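Local coordinates for myosin regulatory light chain (Placopecten magellanicus, PDB 3PN7), which probably serves as the calcium-binding light chain that makes molluscan myosin and its Mg-ATPase activity responsive to calcium, at residues I32-D37 with L45-S50. Numbering follows the deposited sequence.
Sequences IDQNRD and LKEMFS. With MG (magnesium ion), chain G.
Ile-32 holds CG2 anti to its backbone N (chi1 -60° for CG1), which lays CG2 beside CD1 of Leu-45 at 4.0 Å, and Met-48 carries CG anti to its own N (chi1 -170°) to face the other branch. There Ile-32 CG1 meets Met-48 CG at 4.1 Å, the two side chains crossing at about a right angle, while Ile-32 and Leu-45 run side by side in the same direction. The methionine chain bends at chi2, bringing SD to 4.1 Å from Ile-32 CA. All three side chains are buried and also pack on apolar side chains of another protein's chain. This is the EF-hand, helix-loop-helix: Ile-32 ends helix 19-32, the residues after it open the metal loop, and Leu-45 to Ser-50 belong to helix 42-52. Asp-33, whose CB points away from that helix, gives OD2 to the magnesium ion at 2.4 Å; Asn-35, the carbonyl O of Phe-39 and Asp-44 also belong to the site. Asp-33 OD1 accepts a hydrogen bond from Gly-38 N, and a type I turn runs from Asp-33 to Arg-36. Between two exposed residues, Gln-34 CG lies 4.0 Å from Glu-47 CB, the two side chains crossing at about a right angle.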
loop_
_atom_site.group_PDB
_atom_site.type_symbol
_atom_site.label_atom_id
_atom_site.label_comp_id
_atom_site.label_asym_id
_atom_site.label_seq_id
_atom_site.Cartn_x
_atom_site.Cartn_y
_atom_site.Cartn_z
ATOM N N ILE B 32 29.611 14.521 -19.859
ATOM C CA ILE B 32 30.515 13.476 -20.322
ATOM C C ILE B 32 31.117 13.857 -21.676
ATOM O O ILE B 32 32.238 13.462 -22.004
ATOM C CB ILE B 32 29.814 12.107 -20.394
ATOM C CG1 ILE B 32 29.306 11.704 -19.014
ATOM C CG2 ILE B 32 30.762 11.042 -20.878
ATOM C CD1 ILE B 32 28.293 10.586 -19.066
ATOM N N ASP B 33 30.373 14.639 -22.454
ATOM C CA ASP B 33 30.872 15.133 -23.731
ATOM C C ASP B 33 31.816 16.323 -23.541
ATOM O O ASP B 33 31.487 17.462 -23.885
ATOM C CB ASP B 33 29.716 15.514 -24.658
ATOM C CG ASP B 33 30.197 15.987 -26.016
ATOM O OD1 ASP B 33 29.423 16.651 -26.741
ATOM O OD2 ASP B 33 31.371 15.710 -26.345
ATOM N N GLN B 34 32.992 16.054 -22.989
ATOM C CA GLN B 34 33.951 17.113 -22.695
ATOM C C GLN B 34 34.342 17.883 -23.975
ATOM O O GLN B 34 34.790 19.022 -23.912
ATOM C CB GLN B 34 35.173 16.527 -21.971
ATOM C CG GLN B 34 34.831 15.640 -20.740
ATOM C CD GLN B 34 34.776 16.420 -19.408
ATOM O OE1 GLN B 34 33.830 17.182 -19.140
ATOM N NE2 GLN B 34 35.788 16.211 -18.565
ATOM N N ASN B 35 34.127 17.253 -25.126
ATOM C CA ASN B 35 34.387 17.828 -26.449
ATOM C C ASN B 35 33.430 18.935 -26.864
ATOM O O ASN B 35 33.772 19.774 -27.694
ATOM C CB ASN B 35 34.261 16.732 -27.527
ATOM C CG ASN B 35 35.537 15.987 -27.745
ATOM O OD1 ASN B 35 35.575 14.998 -28.478
ATOM N ND2 ASN B 35 36.609 16.456 -27.110
ATOM N N ARG B 36 32.233 18.921 -26.286
ATOM C CA ARG B 36 31.154 19.786 -26.732
ATOM C C ARG B 36 30.849 19.372 -28.160
ATOM O O ARG B 36 30.118 20.036 -28.891
ATOM C CB ARG B 36 31.558 21.254 -26.645
ATOM C CG ARG B 36 31.614 21.773 -25.220
ATOM C CD ARG B 36 32.373 23.078 -25.129
ATOM N NE ARG B 36 32.783 23.371 -23.762
ATOM C CZ ARG B 36 33.000 24.595 -23.296
ATOM N NH1 ARG B 36 32.844 25.642 -24.090
ATOM N NH2 ARG B 36 33.372 24.770 -22.038
ATOM N N ASP B 37 31.437 18.240 -28.524
ATOM C CA ASP B 37 31.274 17.597 -29.816
ATOM C C ASP B 37 29.817 17.399 -30.203
ATOM O O ASP B 37 29.434 17.610 -31.351
ATOM C CB ASP B 37 31.942 16.225 -29.754
ATOM C CG ASP B 37 32.582 15.829 -31.055
ATOM O OD1 ASP B 37 32.277 16.459 -32.085
ATOM O OD2 ASP B 37 33.395 14.886 -31.045
ATOM N N LEU B 45 35.202 9.854 -22.683
ATOM C CA LEU B 45 34.995 8.849 -21.654
ATOM C C LEU B 45 36.223 8.758 -20.754
ATOM O O LEU B 45 36.100 8.808 -19.522
ATOM C CB LEU B 45 34.714 7.496 -22.313
ATOM C CG LEU B 45 33.562 6.606 -21.850
ATOM C CD1 LEU B 45 32.321 7.389 -21.553
ATOM C CD2 LEU B 45 33.302 5.558 -22.913
ATOM N N LYS B 46 37.402 8.623 -21.365
ATOM C CA LYS B 46 38.661 8.611 -20.610
ATOM C C LYS B 46 38.777 9.855 -19.735
ATOM O O LYS B 46 39.104 9.774 -18.546
ATOM C CB LYS B 46 39.871 8.590 -21.551
ATOM C CG LYS B 46 40.095 7.310 -22.320
ATOM C CD LYS B 46 41.533 7.260 -22.838
ATOM C CE LYS B 46 41.852 5.943 -23.512
ATOM N NZ LYS B 46 43.325 5.725 -23.623
ATOM N N GLU B 47 38.518 11.009 -20.345
ATOM C CA GLU B 47 38.528 12.276 -19.627
ATOM C C GLU B 47 37.571 12.256 -18.436
ATOM O O GLU B 47 37.960 12.582 -17.312
ATOM C CB GLU B 47 38.174 13.435 -20.562
ATOM C CG GLU B 47 38.708 14.747 -20.064
ATOM C CD GLU B 47 40.199 14.649 -19.721
ATOM O OE1 GLU B 47 40.965 14.107 -20.548
ATOM O OE2 GLU B 47 40.597 15.089 -18.617
ATOM N N MET B 48 36.317 11.878 -18.682
ATOM C CA MET B 48 35.344 11.818 -17.602
ATOM C C MET B 48 35.791 10.874 -16.487
ATOM O O MET B 48 35.765 11.246 -15.314
ATOM C CB MET B 48 33.960 11.429 -18.111
ATOM C CG MET B 48 32.862 11.600 -17.055
ATOM S SD MET B 48 32.496 13.340 -16.694
ATOM C CE MET B 48 32.965 13.454 -14.979
ATOM N N PHE B 49 36.212 9.663 -16.838
ATOM C CA PHE B 49 36.618 8.698 -15.805
ATOM C C PHE B 49 37.805 9.188 -14.962
ATOM O O PHE B 49 37.774 9.085 -13.732
ATOM C CB PHE B 49 36.901 7.298 -16.382
ATOM C CG PHE B 49 35.664 6.412 -16.506
ATOM C CD1 PHE B 49 35.041 5.897 -15.378
ATOM C CD2 PHE B 49 35.141 6.096 -17.754
ATOM C CE1 PHE B 49 33.919 5.076 -15.491
ATOM C CE2 PHE B 49 34.028 5.286 -17.875
ATOM C CZ PHE B 49 33.414 4.776 -16.742
ATOM N N SER B 50 38.840 9.721 -15.611
ATOM C CA SER B 50 40.006 10.224 -14.862
ATOM C C SER B 50 39.654 11.355 -13.901
ATOM O O SER B 50 40.281 11.495 -12.849
ATOM C CB SER B 50 41.187 10.611 -15.777
ATOM O OG SER B 50 40.853 11.615 -16.718
HETATM MG MG MG G . 32.868 14.722 -27.995
#